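Local coordinates for adenylate cyclase (PDB 6YP4), which hydrolyses triphosphate as its dominant activity, though named as a putative adenylyl cyclase, and binds magnesium and a GTP analogue, at residues Val63-Ser68 with Glu81-Ile86. Residues are numbered along the deposited sequence; the frame is centred on the assembly and turned at random.
Sequences VLSLKS and EDEEEI. With MG (magnesium ion), chain D; MG (magnesium ion), chain C; GCP (phosphomethylphosphonic acid guanylate ester), chain B.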
loop_
_atom_site.group_PDB
_atom_site.type_symbol
_atom_site.label_atom_id
_atom_site.label_comp_id
_atom_site.label_asym_id
_atom_site.label_seq_id
_atom_site.Cartn_x
_atom_site.Cartn_y
_atom_site.Cartn_z
ATOM N N VAL A 63 11.581 -0.726 -6.000
ATOM C CA VAL A 63 11.560 -1.381 -4.695
ATOM C C VAL A 63 12.583 -2.511 -4.675
ATOM O O VAL A 63 12.568 -3.386 -5.554
ATOM C CB VAL A 63 10.156 -1.920 -4.342
ATOM C CG1 VAL A 63 10.182 -2.606 -2.962
ATOM C CG2 VAL A 63 9.096 -0.787 -4.361
ATOM N N LEU A 64 13.450 -2.512 -3.661
ATOM C CA LEU A 64 14.435 -3.572 -3.450
ATOM C C LEU A 64 13.954 -4.505 -2.351
ATOM O O LEU A 64 13.437 -4.042 -1.332
ATOM C CB LEU A 64 15.801 -2.976 -3.078
ATOM C CG LEU A 64 16.957 -3.864 -2.629
ATOM C CD1 LEU A 64 17.521 -4.620 -3.843
ATOM C CD2 LEU A 64 18.044 -3.004 -2.003
ATOM N N SER A 65 14.115 -5.819 -2.548
ATOM C CA SER A 65 13.626 -6.744 -1.528
ATOM C C SER A 65 14.486 -7.995 -1.427
ATOM O O SER A 65 14.984 -8.512 -2.434
ATOM C CB SER A 65 12.176 -7.171 -1.789
ATOM O OG SER A 65 12.030 -7.810 -3.037
ATOM N N LEU A 66 14.630 -8.490 -0.202
ATOM C CA LEU A 66 15.201 -9.806 0.049
ATOM C C LEU A 66 14.114 -10.668 0.673
ATOM O O LEU A 66 13.525 -10.284 1.685
ATOM C CB LEU A 66 16.431 -9.714 0.956
ATOM C CG LEU A 66 17.086 -11.042 1.352
ATOM C CD1 LEU A 66 17.675 -11.727 0.112
ATOM C CD2 LEU A 66 18.164 -10.791 2.375
ATOM N N LYS A 67 13.812 -11.803 0.051
ATOM C CA LYS A 67 12.797 -12.720 0.562
ATOM C C LYS A 67 13.427 -14.083 0.814
ATOM O O LYS A 67 14.127 -14.613 -0.054
ATOM C CB LYS A 67 11.641 -12.863 -0.412
ATOM C CG LYS A 67 10.688 -11.705 -0.433
ATOM C CD LYS A 67 9.863 -11.766 -1.692
ATOM C CE LYS A 67 8.491 -11.164 -1.497
ATOM N NZ LYS A 67 7.457 -12.150 -1.897
ATOM N N SER A 68 13.159 -14.663 1.985
ATOM C CA SER A 68 13.913 -15.812 2.455
ATOM C C SER A 68 12.998 -16.890 3.013
ATOM O O SER A 68 12.018 -16.595 3.706
ATOM C CB SER A 68 14.922 -15.400 3.524
ATOM O OG SER A 68 15.846 -14.466 2.996
ATOM N N GLU A 81 10.676 -11.447 4.745
ATOM C CA GLU A 81 11.056 -10.473 3.737
ATOM C C GLU A 81 11.514 -9.183 4.400
ATOM O O GLU A 81 11.179 -8.883 5.550
ATOM C CB GLU A 81 9.909 -10.204 2.747
ATOM C CG GLU A 81 8.962 -9.064 3.107
ATOM C CD GLU A 81 7.644 -9.131 2.324
ATOM O OE1 GLU A 81 7.511 -10.022 1.457
ATOM O OE2 GLU A 81 6.734 -8.311 2.583
ATOM N N ASP A 82 12.317 -8.437 3.658
ATOM C CA ASP A 82 12.747 -7.104 4.058
ATOM C C ASP A 82 12.828 -6.329 2.757
ATOM O O ASP A 82 13.485 -6.791 1.817
ATOM C CB ASP A 82 14.093 -7.136 4.783
ATOM C CG ASP A 82 14.444 -5.802 5.412
ATOM O OD1 ASP A 82 13.570 -4.916 5.418
ATOM O OD2 ASP A 82 15.578 -5.637 5.900
ATOM N N GLU A 83 12.097 -5.218 2.656
ATOM C CA GLU A 83 12.115 -4.461 1.416
ATOM C C GLU A 83 12.038 -2.963 1.683
ATOM O O GLU A 83 11.659 -2.510 2.769
ATOM C CB GLU A 83 10.994 -4.904 0.463
ATOM C CG GLU A 83 9.602 -4.679 0.950
ATOM C CD GLU A 83 8.546 -4.986 -0.115
ATOM O OE1 GLU A 83 7.369 -4.624 0.106
ATOM O OE2 GLU A 83 8.886 -5.585 -1.167
ATOM N N GLU A 84 12.413 -2.193 0.662
ATOM C CA GLU A 84 12.536 -0.749 0.820
ATOM C C GLU A 84 12.568 -0.123 -0.559
ATOM O O GLU A 84 13.141 -0.697 -1.499
ATOM C CB GLU A 84 13.805 -0.365 1.604
ATOM C CG GLU A 84 13.771 1.090 2.090
ATOM C CD GLU A 84 14.964 1.500 2.915
ATOM O OE1 GLU A 84 16.047 0.900 2.788
ATOM O OE2 GLU A 84 14.780 2.402 3.749
ATOM N N GLU A 85 11.916 1.027 -0.683
ATOM C CA GLU A 85 11.968 1.774 -1.928
ATOM C C GLU A 85 13.343 2.398 -2.099
ATOM O O GLU A 85 13.966 2.838 -1.127
ATOM C CB GLU A 85 10.890 2.858 -1.962
ATOM C CG GLU A 85 9.495 2.318 -2.219
ATOM C CD GLU A 85 8.489 3.404 -2.566
ATOM O OE1 GLU A 85 7.307 3.060 -2.781
ATOM O OE2 GLU A 85 8.871 4.598 -2.611
ATOM N N ILE A 86 13.831 2.407 -3.347
ATOM C CA ILE A 86 15.128 2.997 -3.676
ATOM C C ILE A 86 14.986 3.906 -4.896
ATOM O O ILE A 86 13.960 3.925 -5.576
ATOM C CB ILE A 86 16.220 1.928 -3.925
ATOM C CG1 ILE A 86 15.889 1.080 -5.155
ATOM C CG2 ILE A 86 16.405 1.042 -2.711
ATOM C CD1 ILE A 86 17.078 0.313 -5.688
HETATM MG MG MG D . 8.537 -8.313 0.002
HETATM MG MG MG C . 5.385 -10.068 0.722
HETATM P PG GCP B . 3.789 -12.192 -4.759
HETATM O O1G GCP B . 2.751 -13.273 -4.716
HETATM O O2G GCP B . 3.832 -11.552 -6.129
HETATM O O3G GCP B . 5.138 -12.772 -4.414
HETATM C C3B GCP B . 3.331 -10.923 -3.527
HETATM P PB GCP B . 4.649 -9.619 -3.511
HETATM O O1B GCP B . 6.028 -10.199 -3.639
HETATM O O2B GCP B . 4.380 -8.571 -4.563
HETATM O O3A GCP B . 4.529 -8.915 -2.031
HETATM P PA GCP B . 5.308 -7.496 -1.748
HETATM O O1A GCP B . 5.929 -7.610 -0.367
HETATM O O2A GCP B . 6.394 -7.353 -2.793
HETATM O "O5'" GCP B . 4.227 -6.206 -1.876
HETATM C "C5'" GCP B . 2.835 -6.486 -1.937
HETATM C "C4'" GCP B . 2.305 -7.098 -0.571
HETATM O "O4'" GCP B . 2.811 -6.348 0.700
HETATM C "C3'" GCP B . 1.032 -6.994 -0.534
HETATM O "O3'" GCP B . 0.450 -8.218 -0.022
HETATM C "C2'" GCP B . 0.665 -5.651 0.400
HETATM O "O2'" GCP B . -0.512 -5.868 1.265
HETATM C "C1'" GCP B . 1.698 -5.310 1.068
HETATM N N9 GCP B . 2.122 -3.907 0.676
HETATM C C8 GCP B . 3.074 -3.717 -0.245
HETATM N N7 GCP B . 3.264 -2.394 -0.409
HETATM C C5 GCP B . 2.418 -1.760 0.418
HETATM C C6 GCP B . 2.188 -0.407 0.659
HETATM O O6 GCP B . 2.809 0.415 0.072
HETATM N N1 GCP B . 1.271 -0.035 1.552
HETATM C C2 GCP B . 0.559 -0.979 2.227
HETATM N N2 GCP B . -0.417 -0.454 3.178
HETATM N N3 GCP B . 0.781 -2.301 1.990
HETATM C C4 GCP B . 1.711 -2.689 1.086
#
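Lys67 and Glu81 face each other as a non-hydrogen-bonded pair, their side chains side by side and pointing the same way, with Lys67 CG 3.6 Å from Glu81 CB. Farther out, Lys67 CE comes to 3.3 Å from Glu81 OE1. Lys67 then bends at its last torsion (chi4 -126°), and NZ gives a 3.0 Å hydrogen bond to O1B of the bound GTP analogue. Glu81, in the conformer described, is extended beyond CG and turns OE1 to two magnesium ions, 2.2 Å from one and 2.5 Å from the other. Next along the same face, Ser65 and Glu83 meet CB to CB at 3.4 Å. Glu83 OE2 stands 3.0 Å from the second of those magnesium ions, longer than a metal bond, although Glu83 is a known magnesium site of this protein; OE1 forms a salt bridge with Arg141 of the second subunit. Val63 extends the row, placing CG1 3.7 Å from Glu83 OE2 and CG2 against Glu85 CG; in the conformer described, the end of Glu85 is hydrogen-bonded to His30 of the second subunit. The strands form an antiparallel hairpin of the CYTH fold, whose curled sheet carries acidic and basic side chains that bind triphosphate and metal. Two hydrogen-bonded pairs, Leu64 with Glu84 and Leu66 with Asp82, tie the backbones together; Leu66 N to Asp82 O is nearly straight, at 168°. Their side chains take the other face, where both leucines pack on Ile110 of helix 109-118 and Leu64 CB touches Ile86 CG2. The Asp82 carboxylate leads away from the leucines to salt bridges with Arg109 and Arg113.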